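Local coordinates for UBP3-associated protein BRE5 (Saccharomyces cerevisiae, PDB 1ZX2) that serves as the cofactor of the deubiquitinating enzyme Ubp3, working with it to cleave ubiquitin, and is represented by its N-terminal NTF2-like domain, at residues Gln7-Ala12 / Phe89-His94; Leu28-Ala33 / Thr61-Ile66; Ser98-Ala103 / Cys118-Leu123. All coordinates share one frame; numbering follows the deposited sequence.

Interaction 1. Residues Gln7-Ala12 / Phe89-His94; sequences QDICFA and FQYTGH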
ATOM      1  N   GLN A   7     -14.045  -2.239   7.233  1.00 29.70           N
ATOM      2  CA  GLN A   7     -13.304  -3.059   8.152  1.00 30.72           C
ATOM      3  C   GLN A   7     -13.729  -4.519   8.079  1.00 30.75           C
ATOM      4  O   GLN A   7     -12.864  -5.411   8.032  1.00 30.36           O
ATOM      5  CB  GLN A   7     -13.407  -2.571   9.583  1.00 31.78           C
ATOM      6  CG  GLN A   7     -12.582  -3.399  10.554  1.00 36.23           C
ATOM      7  CD  GLN A   7     -12.562  -2.826  11.963  1.00 40.60           C
ATOM      8  OE1 GLN A   7     -13.357  -3.229  12.781  1.00 44.23           O
ATOM      9  NE2 GLN A   7     -11.632  -1.939  12.246  1.00 42.55           N
ATOM     10  N   ASP A   8     -15.032  -4.776   8.109  1.00 29.78           N
ATOM     11  CA  ASP A   8     -15.515  -6.174   8.048  1.00 30.01           C
ATOM     12  C   ASP A   8     -14.949  -6.803   6.774  1.00 28.22           C
ATOM     13  O   ASP A   8     -14.512  -7.916   6.787  1.00 28.05           O
ATOM     14  CB  ASP A   8     -17.056  -6.281   7.891  1.00 30.87           C
ATOM     15  CG  ASP A   8     -17.872  -5.760   9.111  1.00 34.59           C
ATOM     16  OD1 ASP A   8     -17.334  -5.760  10.254  1.00 37.04           O
ATOM     17  OD2 ASP A   8     -19.074  -5.345   8.975  1.00 38.44           O
ATOM     18  N   ILE A   9     -15.025  -6.085   5.658  1.00 27.21           N
ATOM     19  CA  ILE A   9     -14.603  -6.624   4.409  1.00 27.19           C
ATOM     20  C   ILE A   9     -13.090  -6.982   4.491  1.00 26.53           C
ATOM     21  O   ILE A   9     -12.665  -8.044   4.062  1.00 24.60           O
ATOM     22  CB  ILE A   9     -14.874  -5.642   3.316  1.00 27.52           C
ATOM     23  CG1 ILE A   9     -16.392  -5.466   3.093  1.00 30.40           C
ATOM     24  CG2 ILE A   9     -14.271  -6.139   2.030  1.00 28.93           C
ATOM     25  CD1 ILE A   9     -16.705  -4.335   2.098  1.00 31.47           C
ATOM     26  N   CYS A  10     -12.296  -6.100   5.066  1.00 25.76           N
ATOM     27  CA  CYS A  10     -10.850  -6.243   5.006  1.00 25.68           C
ATOM     28  C   CYS A  10     -10.402  -7.334   5.927  1.00 26.42           C
ATOM     29  O   CYS A  10      -9.555  -8.126   5.551  1.00 23.68           O
ATOM     30  CB  CYS A  10     -10.115  -4.958   5.375  1.00 25.17           C
ATOM     31  SG  CYS A  10     -10.319  -3.826   4.022  1.00 29.45           S
ATOM     32  N   PHE A  11     -10.978  -7.366   7.120  1.00 27.30           N
ATOM     33  CA  PHE A  11     -10.666  -8.406   8.109  1.00 29.47           C
ATOM     34  C   PHE A  11     -11.079  -9.808   7.577  1.00 29.45           C
ATOM     35  O   PHE A  11     -10.368 -10.765   7.755  1.00 26.49           O
ATOM     36  CB  PHE A  11     -11.379  -8.154   9.452  1.00 30.38           C
ATOM     37  CG  PHE A  11     -10.766  -7.067  10.318  1.00 33.26           C
ATOM     38  CD1 PHE A  11     -11.277  -6.851  11.598  1.00 38.71           C
ATOM     39  CD2 PHE A  11      -9.770  -6.221   9.872  1.00 34.96           C
ATOM     40  CE1 PHE A  11     -10.766  -5.825  12.418  1.00 39.24           C
ATOM     41  CE2 PHE A  11      -9.248  -5.213  10.702  1.00 37.58           C
ATOM     42  CZ  PHE A  11      -9.752  -5.018  11.974  1.00 38.09           C
ATOM     43  N   ALA A  12     -12.207  -9.898   6.888  1.00 30.10           N
ATOM     44  CA  ALA A  12     -12.588 -11.187   6.312  1.00 31.00           C
ATOM     45  C   ALA A  12     -11.596 -11.613   5.231  1.00 30.01           C
ATOM     46  O   ALA A  12     -11.177 -12.765   5.178  1.00 30.72           O
ATOM     47  CB  ALA A  12     -13.998 -11.143   5.713  1.00 31.63           C
ATOM     48  N   PHE A  89      -7.017   0.598   5.846  1.00 21.69           N
ATOM     49  CA  PHE A  89      -7.725   0.416   4.580  1.00 21.66           C
ATOM     50  C   PHE A  89      -8.437   1.705   4.155  1.00 20.70           C
ATOM     51  O   PHE A  89      -8.841   2.458   5.004  1.00 19.39           O
ATOM     52  CB  PHE A  89      -8.785  -0.717   4.733  1.00 22.50           C
ATOM     53  CG  PHE A  89      -9.297  -0.849   6.099  1.00 25.59           C
ATOM     54  CD1 PHE A  89     -10.301  -0.008   6.553  1.00 27.25           C
ATOM     55  CD2 PHE A  89      -8.740  -1.786   6.964  1.00 28.44           C
ATOM     56  CE1 PHE A  89     -10.754  -0.086   7.860  1.00 31.38           C
ATOM     57  CE2 PHE A  89      -9.184  -1.861   8.290  1.00 31.49           C
ATOM     58  CZ  PHE A  89     -10.195  -1.007   8.731  1.00 30.74           C
ATOM     59  N   GLN A  90      -8.631   1.912   2.852  1.00 18.37           N
ATOM     60  CA  GLN A  90      -9.432   3.022   2.366  1.00 19.12           C
ATOM     61  C   GLN A  90     -10.127   2.529   1.124  1.00 20.09           C
ATOM     62  O   GLN A  90      -9.592   1.685   0.409  1.00 19.59           O
ATOM     63  CB  GLN A  90      -8.497   4.151   1.911  1.00 19.59           C
ATOM     64  CG  GLN A  90      -7.724   4.848   3.023  1.00 18.40           C
ATOM     65  CD  GLN A  90      -6.772   5.885   2.539  1.00 20.77           C
ATOM     66  OE1 GLN A  90      -6.457   5.947   1.337  1.00 21.36           O
ATOM     67  NE2 GLN A  90      -6.223   6.673   3.478  1.00 21.77           N
ATOM     68  N   TYR A  91     -11.281   3.061   0.814  1.00 18.79           N
ATOM     69  CA  TYR A  91     -11.826   2.959  -0.537  1.00 19.94           C
ATOM     70  C   TYR A  91     -11.013   3.756  -1.639  1.00 19.80           C
ATOM     71  O   TYR A  91     -10.392   4.772  -1.397  1.00 19.56           O
ATOM     72  CB  TYR A  91     -13.299   3.406  -0.541  1.00 22.27           C
ATOM     73  CG  TYR A  91     -14.261   2.444   0.129  1.00 24.35           C
ATOM     74  CD1 TYR A  91     -14.946   2.794   1.301  1.00 27.97           C
ATOM     75  CD2 TYR A  91     -14.474   1.187  -0.408  1.00 24.64           C
ATOM     76  CE1 TYR A  91     -15.876   1.834   1.898  1.00 31.34           C
ATOM     77  CE2 TYR A  91     -15.323   0.245   0.154  1.00 29.71           C
ATOM     78  CZ  TYR A  91     -16.017   0.561   1.310  1.00 33.82           C
ATOM     79  OH  TYR A  91     -16.815  -0.407   1.822  1.00 36.31           O
ATOM     80  N   THR A  92     -11.040   3.247  -2.868  1.00 19.13           N
ATOM     81  CA  THR A  92     -10.289   3.813  -3.943  1.00 18.12           C
ATOM     82  C   THR A  92     -10.901   3.411  -5.215  1.00 19.57           C
ATOM     83  O   THR A  92     -11.838   2.610  -5.211  1.00 20.18           O
ATOM     84  CB  THR A  92      -8.935   3.237  -3.918  1.00 20.59           C
ATOM     85  OG1 THR A  92      -8.403   3.448  -2.612  1.00 33.93           O
ATOM     86  CG2 THR A  92      -8.029   3.994  -4.730  1.00  7.88           C
ATOM     87  N   GLY A  93     -10.301   3.915  -6.293  1.00 19.58           N
ATOM     88  CA  GLY A  93     -10.594   3.536  -7.643  1.00 21.58           C
ATOM     89  C   GLY A  93     -11.986   3.924  -8.168  1.00 23.83           C
ATOM     90  O   GLY A  93     -12.624   4.867  -7.705  1.00 25.70           O
ATOM     91  N   HIS A  94     -12.433   3.192  -9.178  1.00 26.27           N
ATOM     92  CA  HIS A  94     -13.681   3.518  -9.892  1.00 28.93           C
ATOM     93  C   HIS A  94     -14.872   3.572  -8.897  1.00 27.59           C
ATOM     94  O   HIS A  94     -15.150   2.587  -8.180  1.00 25.46           O
ATOM     95  CB  HIS A  94     -13.931   2.517 -11.043  1.00 30.60           C
ATOM     96  CG  HIS A  94     -15.159   2.816 -11.845  1.00 35.34           C
ATOM     97  ND1 HIS A  94     -16.325   2.105 -11.693  1.00 40.28           N
ATOM     98  CD2 HIS A  94     -15.409   3.758 -12.787  1.00 40.89           C
ATOM     99  CE1 HIS A  94     -17.243   2.599 -12.508  1.00 42.20           C
ATOM    100  NE2 HIS A  94     -16.708   3.597 -13.186  1.00 41.29           N
TER
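The long helix lying across the sheet of an NTF2-like fold reaches an outer strand where Gln7, Cys10 and Phe11 all meet the ring of Phe89 from the same side of its plane. The helix axis is turned 110° from the strand direction, and the contact is made almost wholly by side chains, joined by Gln7 CA. Three helix residues share this one ring, a worked example of how an aromatic residue can carry most of the strand's share of a helix-on-sheet contact. Gln7 meets the far end of the ring: its CA lies 4.2 Å from the Phe89 centroid as an off-centre CH-pi contact, and its CB is 3.7 Å from Phe89 CZ. With CG anti to the backbone N (chi1 -178°), the rest of Gln7 runs extended past the ring, and its amide stands nearly perpendicular to it, NE2 lying in the ring plane at the edge. That same course lays Gln7 CG over the centre of the Phe11 ring. Phe11 touches Phe89 with its CE2, 4.1 Å from Phe89 CE2, the two side chains meeting at about a right angle. Cys10 works at the root of the ring: its SG is 3.5 Å from Phe89 CB and forms an oblique sulfur-aromatic contact, 4.5 Å from SG to the Phe89 centroid. A lighter touch follows along the strand, Ile9 CD1 to Tyr91 OH at 3.9 Å. Strand 98-109 continues the seat for helix 6-23, since Ile99 packs against Ile9, Cys10 and Tyr91, while Gln90 and Thr92 hydrogen-bond to the second subunit.

Interaction 2. Residues Leu28-Ala33 / Thr61-Ile66; sequences LAYFYA and TGRENI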
ATOM      1  N   LEU A  28      -3.927 -20.339  -3.892  1.00 20.62           N
ATOM      2  CA  LEU A  28      -3.899 -18.916  -3.625  1.00 22.33           C
ATOM      3  C   LEU A  28      -4.233 -18.048  -4.802  1.00 19.80           C
ATOM      4  O   LEU A  28      -4.902 -17.004  -4.682  1.00 20.90           O
ATOM      5  CB  LEU A  28      -2.542 -18.494  -3.075  1.00 23.76           C
ATOM      6  CG  LEU A  28      -2.443 -18.399  -1.568  1.00 29.18           C
ATOM      7  CD1 LEU A  28      -0.994 -18.034  -1.272  1.00 31.50           C
ATOM      8  CD2 LEU A  28      -3.409 -17.453  -0.934  1.00 28.06           C
ATOM      9  N   ALA A  29      -3.827 -18.489  -5.960  1.00 18.93           N
ATOM     10  CA  ALA A  29      -4.022 -17.711  -7.122  1.00 19.16           C
ATOM     11  C   ALA A  29      -5.456 -17.373  -7.446  1.00 20.81           C
ATOM     12  O   ALA A  29      -5.734 -16.388  -8.209  1.00 20.44           O
ATOM     13  CB  ALA A  29      -3.358 -18.366  -8.343  1.00 19.14           C
ATOM     14  N   TYR A  30      -6.355 -18.212  -6.969  1.00 23.69           N
ATOM     15  CA  TYR A  30      -7.772 -18.029  -7.224  1.00 25.14           C
ATOM     16  C   TYR A  30      -8.354 -16.784  -6.568  1.00 23.21           C
ATOM     17  O   TYR A  30      -9.386 -16.332  -7.024  1.00 21.02           O
ATOM     18  CB  TYR A  30      -8.520 -19.354  -7.002  1.00 26.70           C
ATOM     19  CG  TYR A  30      -7.949 -20.293  -8.129  1.00 31.58           C
ATOM     20  CD1 TYR A  30      -8.336 -20.113  -9.449  1.00 35.17           C
ATOM     21  CD2 TYR A  30      -6.931 -21.235  -7.894  1.00 34.55           C
ATOM     22  CE1 TYR A  30      -7.777 -20.829 -10.470  1.00 27.94           C
ATOM     23  CE2 TYR A  30      -6.364 -21.909  -8.909  1.00 31.00           C
ATOM     24  CZ  TYR A  30      -6.802 -21.676 -10.218  1.00 33.52           C
ATOM     25  OH  TYR A  30      -6.367 -22.421 -11.329  1.00 35.33           O
ATOM     26  N   PHE A  31      -7.657 -16.214  -5.573  1.00 22.42           N
ATOM     27  CA  PHE A  31      -7.979 -14.892  -5.013  1.00 23.05           C
ATOM     28  C   PHE A  31      -7.637 -13.677  -5.891  1.00 22.20           C
ATOM     29  O   PHE A  31      -8.074 -12.552  -5.575  1.00 20.34           O
ATOM     30  CB  PHE A  31      -7.247 -14.652  -3.692  1.00 25.05           C
ATOM     31  CG  PHE A  31      -7.769 -15.460  -2.528  1.00 31.74           C
ATOM     32  CD1 PHE A  31      -7.118 -16.591  -2.111  1.00 39.37           C
ATOM     33  CD2 PHE A  31      -8.850 -15.036  -1.803  1.00 38.10           C
ATOM     34  CE1 PHE A  31      -7.602 -17.341  -1.024  1.00 41.55           C
ATOM     35  CE2 PHE A  31      -9.347 -15.797  -0.710  1.00 41.75           C
ATOM     36  CZ  PHE A  31      -8.720 -16.939  -0.320  1.00 39.81           C
ATOM     37  N   TYR A  32      -6.841 -13.881  -6.936  1.00 19.47           N
ATOM     38  CA  TYR A  32      -6.355 -12.819  -7.773  1.00 19.98           C
ATOM     39  C   TYR A  32      -7.174 -12.645  -9.011  1.00 20.72           C
ATOM     40  O   TYR A  32      -7.660 -13.612  -9.532  1.00 20.29           O
ATOM     41  CB  TYR A  32      -4.896 -13.116  -8.187  1.00 18.22           C
ATOM     42  CG  TYR A  32      -3.952 -13.031  -7.054  1.00 19.08           C
ATOM     43  CD1 TYR A  32      -3.185 -11.890  -6.826  1.00 18.40           C
ATOM     44  CD2 TYR A  32      -3.872 -14.059  -6.145  1.00 20.54           C
ATOM     45  CE1 TYR A  32      -2.349 -11.815  -5.791  1.00 18.26           C
ATOM     46  CE2 TYR A  32      -3.039 -13.974  -5.089  1.00 19.30           C
ATOM     47  CZ  TYR A  32      -2.225 -12.865  -4.945  1.00 18.93           C
ATOM     48  OH  TYR A  32      -1.377 -12.808  -3.852  1.00 19.49           O
ATOM     49  N   ALA A  33      -7.349 -11.415  -9.490  1.00 20.30           N
ATOM     50  CA  ALA A  33      -7.882 -11.211 -10.844  1.00 21.27           C
ATOM     51  C   ALA A  33      -6.979 -11.809 -11.918  1.00 21.28           C
ATOM     52  O   ALA A  33      -5.764 -11.986 -11.721  1.00 21.32           O
ATOM     53  CB  ALA A  33      -8.122  -9.702 -11.091  1.00 21.28           C
ATOM     54  N   THR A  61       3.024 -11.202 -13.390  1.00 27.61           N
ATOM     55  CA  THR A  61       1.742 -10.719 -13.881  1.00 28.01           C
ATOM     56  C   THR A  61       0.899 -11.872 -14.354  1.00 25.50           C
ATOM     57  O   THR A  61       1.393 -12.704 -15.057  1.00 23.18           O
ATOM     58  CB  THR A  61       1.951  -9.666 -15.031  1.00 28.16           C
ATOM     59  OG1 THR A  61       2.504  -8.460 -14.471  1.00 34.85           O
ATOM     60  CG2 THR A  61       0.640  -9.149 -15.486  1.00 30.25           C
ATOM     61  N   GLY A  62      -0.373 -11.892 -13.946  1.00 23.74           N
ATOM     62  CA  GLY A  62      -1.401 -12.761 -14.511  1.00 21.79           C
ATOM     63  C   GLY A  62      -1.659 -13.929 -13.578  1.00 21.69           C
ATOM     64  O   GLY A  62      -0.725 -14.393 -12.905  1.00 21.86           O
ATOM     65  N   ARG A  63      -2.891 -14.451 -13.488  1.00 20.34           N
ATOM     66  CA  ARG A  63      -3.147 -15.464 -12.481  1.00 19.43           C
ATOM     67  C   ARG A  63      -2.311 -16.717 -12.691  1.00 19.10           C
ATOM     68  O   ARG A  63      -1.909 -17.310 -11.710  1.00 18.47           O
ATOM     69  CB  ARG A  63      -4.609 -15.899 -12.463  1.00 20.27           C
ATOM     70  CG  ARG A  63      -5.043 -16.775 -11.274  1.00 22.45           C
ATOM     71  CD  ARG A  63      -6.452 -16.229 -10.637  1.00 31.53           C
ATOM     72  NE  ARG A  63      -7.307 -16.489 -11.642  1.00 24.28           N
ATOM     73  CZ  ARG A  63      -8.236 -15.869 -12.227  1.00 18.86           C
ATOM     74  NH1 ARG A  63      -8.927 -14.815 -11.822  1.00 25.78           N
ATOM     75  NH2 ARG A  63      -8.662 -16.589 -13.265  1.00 16.38           N
ATOM     76  N   GLU A  64      -2.037 -17.091 -13.932  1.00 19.17           N
ATOM     77  CA  GLU A  64      -1.316 -18.334 -14.208  1.00 23.31           C
ATOM     78  C   GLU A  64       0.113 -18.240 -13.703  1.00 23.41           C
ATOM     79  O   GLU A  64       0.614 -19.170 -13.053  1.00 22.84           O
ATOM     80  CB  GLU A  64      -1.341 -18.673 -15.702  1.00 25.50           C
ATOM     81  CG  GLU A  64      -2.718 -19.226 -16.077  1.00 33.19           C
ATOM     82  CD  GLU A  64      -3.014 -19.450 -17.599  1.00 45.47           C
ATOM     83  OE1 GLU A  64      -4.216 -19.194 -17.978  1.00 50.74           O
ATOM     84  OE2 GLU A  64      -2.112 -19.882 -18.402  1.00 49.23           O
ATOM     85  N   ASN A  65       0.751 -17.094 -13.952  1.00 22.69           N
ATOM     86  CA  ASN A  65       2.094 -16.899 -13.409  1.00 22.40           C
ATOM     87  C   ASN A  65       2.134 -16.765 -11.912  1.00 20.47           C
ATOM     88  O   ASN A  65       3.047 -17.221 -11.307  1.00 20.00           O
ATOM     89  CB  ASN A  65       2.822 -15.720 -14.065  1.00 23.01           C
ATOM     90  CG  ASN A  65       3.157 -16.001 -15.485  1.00 25.66           C
ATOM     91  OD1 ASN A  65       3.193 -17.146 -15.892  1.00 26.18           O
ATOM     92  ND2 ASN A  65       3.358 -14.954 -16.263  1.00 28.88           N
ATOM     93  N   ILE A  66       1.115 -16.157 -11.314  1.00 19.66           N
ATOM     94  CA  ILE A  66       1.021 -16.088  -9.873  1.00 19.39           C
ATOM     95  C   ILE A  66       0.883 -17.459  -9.248  1.00 19.71           C
ATOM     96  O   ILE A  66       1.455 -17.740  -8.202  1.00 20.89           O
ATOM     97  CB  ILE A  66      -0.131 -15.160  -9.477  1.00 19.69           C
ATOM     98  CG1 ILE A  66       0.221 -13.697  -9.798  1.00 21.26           C
ATOM     99  CG2 ILE A  66      -0.467 -15.315  -8.009  1.00 18.47           C
ATOM    100  CD1 ILE A  66      -0.976 -12.734  -9.913  1.00 22.46           C
TER
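Ile66 covers one face of the Tyr32 ring, and this is the tightly packed half of a contact whose other half, built on Arg63, lies nearer the surface. On the inner side, Ile66 CG2 sits 4.1 Å from the centroid of the Tyr32 ring and 11° off its normal, a CH-pi contact almost directly over the centre. The CD1 end of the other branch of Ile66 lies by the root of the ring, 3.9 Å from Tyr32 CD1. Ala29 closes the flank, its CB 4.2 Å from Ile66 CG2 and 3.7 Å from Arg63 CG. The hydroxyl of this buried tyrosine is hydrogen-bonded to Asp137 and Tyr17, so a ring packed on its face by aliphatic carbon is also pinned at its polar end. The outer side follows a different principle, for there a polar group meets a backbone carbonyl. Arg63 NH1 bonds to Tyr32 O at 2.9 Å, with an N-H...O angle of 157°. The carbonyl oxygen lies close to the guanidinium plane, and the donor lies in the carbonyl plane, which helps to set the rotation of the group. Beyond it the packing thins: the exposed Tyr30 brings its CD1 only to 4.4 Å from Arg63 NE. Gly62 stands at the N-cap of helix 63-72, and backbone bonds join Gly62 to Ala36 and Arg63 to Ser34 at the start of that helix. Strand 36-41 meets Ile66 through Ala36 and Leu38, Phe70 of helix 63-72 touches Tyr32, and Ile134 of strand 132-141 bonds to the backbone of Phe31 and Ala33.

Interaction 3. Residues Ser98-Ala103 / Cys118-Leu123; sequences SILIMA and CQTFIL
Ile101 and Phe121 face each other at the middle of an antiparallel beta hairpin, strands 98-109 and 115-125, in the curved sheet of the NTF2-like fold. Hydrogen-bonded pairs, Ile99 with Leu123, Ile101 with Phe121 and Ala103 with Gln119, alternate with the non-hydrogen-bonded pairs Leu100-Ile122 and Met102-Thr120. The bond from Ile101 N to Phe121 O, 3.0 Å long, is almost straight at 177°. One face of the hairpin carries Ile99, Ile101, Phe121 and Leu123, where Ile101 CD1 meets Leu123 CD1 at 3.9 Å and helix 6-23 packs on top. Leu100, Met102, Thr120 and Ile122 occupy the other face, and residues of the second subunit lie against Leu100, Thr120 and Ile122. Thr120 illustrates how a small branched residue is shared between two neighbours across the pairing. Its CB lies 3.7 Å from Ile101 O across the strands. With OG1 beside the backbone N (chi1 -63°), the methyl CG2 lies anti to that N and comes to 3.2 Å from Ile101 O and 3.6 Å from Leu100 CD1. The hydroxyl branch heads the other way along the neighbouring strand, placing OG1 3.8 Å from Met102 CG; buried there, OG1 has no hydrogen-bonding partner in the model. A glycine here removes the methyl beside Leu100 CD1, and is likely to leave a gap between Leu100 and Met102 and beside Thr120 of the second subunit. Met102 in turn passes Cys118 near the end of the pairing, its CG 3.9 Å from Cys118 SG.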
ATOM      1  N   SER A  98     -13.281   0.055  -5.062  1.00 19.92           N
ATOM      2  CA  SER A  98     -12.155  -0.794  -4.744  1.00 18.85           C
ATOM      3  C   SER A  98     -11.623  -0.496  -3.368  1.00 19.14           C
ATOM      4  O   SER A  98     -11.969   0.495  -2.743  1.00 17.51           O
ATOM      5  CB  SER A  98     -11.034  -0.597  -5.777  1.00 20.42           C
ATOM      6  OG  SER A  98     -11.524  -0.981  -7.035  1.00 19.52           O
ATOM      7  N   ILE A  99     -10.779  -1.385  -2.864  1.00 19.73           N
ATOM      8  CA  ILE A  99     -10.236  -1.223  -1.523  1.00 19.46           C
ATOM      9  C   ILE A  99      -8.737  -1.335  -1.539  1.00 19.58           C
ATOM     10  O   ILE A  99      -8.231  -2.280  -2.071  1.00 18.53           O
ATOM     11  CB  ILE A  99     -10.841  -2.267  -0.571  1.00 21.02           C
ATOM     12  CG1 ILE A  99     -12.366  -2.120  -0.527  1.00 23.62           C
ATOM     13  CG2 ILE A  99     -10.355  -2.037   0.855  1.00 21.81           C
ATOM     14  CD1 ILE A  99     -13.090  -3.225   0.202  1.00 26.19           C
ATOM     15  N   LEU A 100      -8.047  -0.366  -0.930  1.00 18.43           N
ATOM     16  CA  LEU A 100      -6.635  -0.397  -0.660  1.00 18.47           C
ATOM     17  C   LEU A 100      -6.434  -0.836   0.798  1.00 18.13           C
ATOM     18  O   LEU A 100      -7.050  -0.285   1.688  1.00 18.23           O
ATOM     19  CB  LEU A 100      -6.086   1.027  -0.824  1.00 18.26           C
ATOM     20  CG  LEU A 100      -4.672   1.263  -0.355  1.00 16.21           C
ATOM     21  CD1 LEU A 100      -3.690   0.505  -1.249  1.00 14.94           C
ATOM     22  CD2 LEU A 100      -4.353   2.789  -0.414  1.00 16.85           C
ATOM     23  N   ILE A 101      -5.607  -1.838   1.009  1.00 17.66           N
ATOM     24  CA  ILE A 101      -5.187  -2.321   2.312  1.00 17.54           C
ATOM     25  C   ILE A 101      -3.711  -2.228   2.445  1.00 18.59           C
ATOM     26  O   ILE A 101      -2.987  -2.626   1.505  1.00 18.89           O
ATOM     27  CB  ILE A 101      -5.579  -3.845   2.470  1.00 18.33           C
ATOM     28  CG1 ILE A 101      -7.066  -4.033   2.299  1.00 18.33           C
ATOM     29  CG2 ILE A 101      -5.260  -4.365   3.831  1.00 20.35           C
ATOM     30  CD1 ILE A 101      -7.583  -5.456   2.293  1.00 21.91           C
ATOM     31  N   MET A 102      -3.219  -1.784   3.613  1.00 18.03           N
ATOM     32  CA  MET A 102      -1.804  -1.870   3.925  1.00 19.33           C
ATOM     33  C   MET A 102      -1.728  -2.528   5.263  1.00 21.62           C
ATOM     34  O   MET A 102      -2.402  -2.075   6.189  1.00 24.11           O
ATOM     35  CB  MET A 102      -1.132  -0.476   4.005  1.00 19.22           C
ATOM     36  CG  MET A 102       0.421  -0.496   4.150  1.00 19.75           C
ATOM     37  SD  MET A 102       1.215   1.205   4.230  1.00 12.26           S
ATOM     38  CE  MET A 102       0.898   1.406   5.891  1.00 17.70           C
ATOM     39  N   ALA A 103      -0.946  -3.581   5.397  1.00 21.24           N
ATOM     40  CA  ALA A 103      -0.805  -4.260   6.665  1.00 22.40           C
ATOM     41  C   ALA A 103       0.677  -4.414   6.971  1.00 24.12           C
ATOM     42  O   ALA A 103       1.491  -4.608   6.043  1.00 24.56           O
ATOM     43  CB  ALA A 103      -1.492  -5.631   6.637  1.00 23.85           C
ATOM     44  N   CYS A 118       5.804  -5.487   5.234  1.00 25.32           N
ATOM     45  CA  CYS A 118       4.774  -4.522   4.903  1.00 25.30           C
ATOM     46  C   CYS A 118       4.171  -5.067   3.632  1.00 23.89           C
ATOM     47  O   CYS A 118       4.898  -5.396   2.698  1.00 21.98           O
ATOM     48  CB  CYS A 118       5.373  -3.087   4.670  1.00 24.42           C
ATOM     49  SG  CYS A 118       4.015  -1.903   4.314  1.00 28.22           S
ATOM     50  N   GLN A 119       2.846  -5.206   3.616  1.00 23.22           N
ATOM     51  CA  GLN A 119       2.117  -5.723   2.447  1.00 22.07           C
ATOM     52  C   GLN A 119       0.961  -4.813   2.121  1.00 22.00           C
ATOM     53  O   GLN A 119       0.230  -4.429   3.007  1.00 22.51           O
ATOM     54  CB  GLN A 119       1.553  -7.094   2.750  1.00 22.81           C
ATOM     55  CG  GLN A 119       0.829  -7.823   1.532  1.00 25.30           C
ATOM     56  CD  GLN A 119       0.927  -9.331   1.634  1.00 27.32           C
ATOM     57  OE1 GLN A 119       1.086 -10.044   0.611  1.00 33.26           O
ATOM     58  NE2 GLN A 119       0.744  -9.826   2.811  1.00 27.46           N
ATOM     59  N   THR A 120       0.741  -4.594   0.841  1.00 20.32           N
ATOM     60  CA  THR A 120      -0.348  -3.824   0.341  1.00 20.71           C
ATOM     61  C   THR A 120      -1.106  -4.638  -0.652  1.00 19.13           C
ATOM     62  O   THR A 120      -0.492  -5.310  -1.465  1.00 18.13           O
ATOM     63  CB  THR A 120       0.209  -2.565  -0.369  1.00 22.30           C
ATOM     64  OG1 THR A 120       0.899  -1.755   0.621  1.00 26.62           O
ATOM     65  CG2 THR A 120      -0.936  -1.718  -0.763  1.00 23.28           C
ATOM     66  N   PHE A 121      -2.426  -4.534  -0.617  1.00 17.53           N
ATOM     67  CA  PHE A 121      -3.311  -5.151  -1.587  1.00 17.69           C
ATOM     68  C   PHE A 121      -4.196  -4.107  -2.150  1.00 17.70           C
ATOM     69  O   PHE A 121      -4.617  -3.223  -1.428  1.00 17.19           O
ATOM     70  CB  PHE A 121      -4.249  -6.126  -0.863  1.00 16.83           C
ATOM     71  CG  PHE A 121      -3.569  -7.311  -0.245  1.00 19.46           C
ATOM     72  CD1 PHE A 121      -3.297  -7.337   1.116  1.00 19.80           C
ATOM     73  CD2 PHE A 121      -3.228  -8.389  -1.004  1.00 18.90           C
ATOM     74  CE1 PHE A 121      -2.705  -8.412   1.717  1.00 20.28           C
ATOM     75  CE2 PHE A 121      -2.625  -9.545  -0.389  1.00 21.05           C
ATOM     76  CZ  PHE A 121      -2.379  -9.544   0.943  1.00 20.35           C
ATOM     77  N   ILE A 122      -4.584  -4.257  -3.420  1.00 18.61           N
ATOM     78  CA  ILE A 122      -5.785  -3.586  -3.911  1.00 17.43           C
ATOM     79  C   ILE A 122      -6.772  -4.675  -4.296  1.00 18.73           C
ATOM     80  O   ILE A 122      -6.443  -5.593  -5.019  1.00 18.79           O
ATOM     81  CB  ILE A 122      -5.460  -2.648  -5.062  1.00 17.37           C
ATOM     82  CG1 ILE A 122      -4.652  -1.459  -4.582  1.00 18.98           C
ATOM     83  CG2 ILE A 122      -6.720  -2.128  -5.761  1.00 20.02           C
ATOM     84  CD1 ILE A 122      -4.088  -0.525  -5.650  1.00 24.29           C
ATOM     85  N   LEU A 123      -8.018  -4.525  -3.858  1.00 17.98           N
ATOM     86  CA  LEU A 123      -9.128  -5.416  -4.158  1.00 18.48           C
ATOM     87  C   LEU A 123     -10.151  -4.711  -4.998  1.00 19.34           C
ATOM     88  O   LEU A 123     -10.545  -3.547  -4.709  1.00 17.65           O
ATOM     89  CB  LEU A 123      -9.821  -5.789  -2.876  1.00 18.40           C
ATOM     90  CG  LEU A 123      -9.056  -6.339  -1.694  1.00 22.77           C
ATOM     91  CD1 LEU A 123      -9.954  -6.659  -0.542  1.00 23.65           C
ATOM     92  CD2 LEU A 123      -8.275  -7.583  -2.157  1.00 25.10           C
TER

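In the fold
Interaction 3 is the core of the set: all of its residues are buried, and regular backbone bonds do the joining. Interaction 1 lies about 8 Å from it, centre to centre, and touches it through strands 80-92 and 98-109, neighbours in one sheet, but it is a surface contact made by aromatic, aliphatic and sulfur groups. Both also reach the second subunit. Interaction 2 stands apart, about 16 Å from interaction 3 and 20 Å from interaction 1 between centres, and touches neither. Partly buried, it mixes an apolar ring contact with a single arginine-to-carbonyl bond, joining a short helix to the segment that follows helix 6-23.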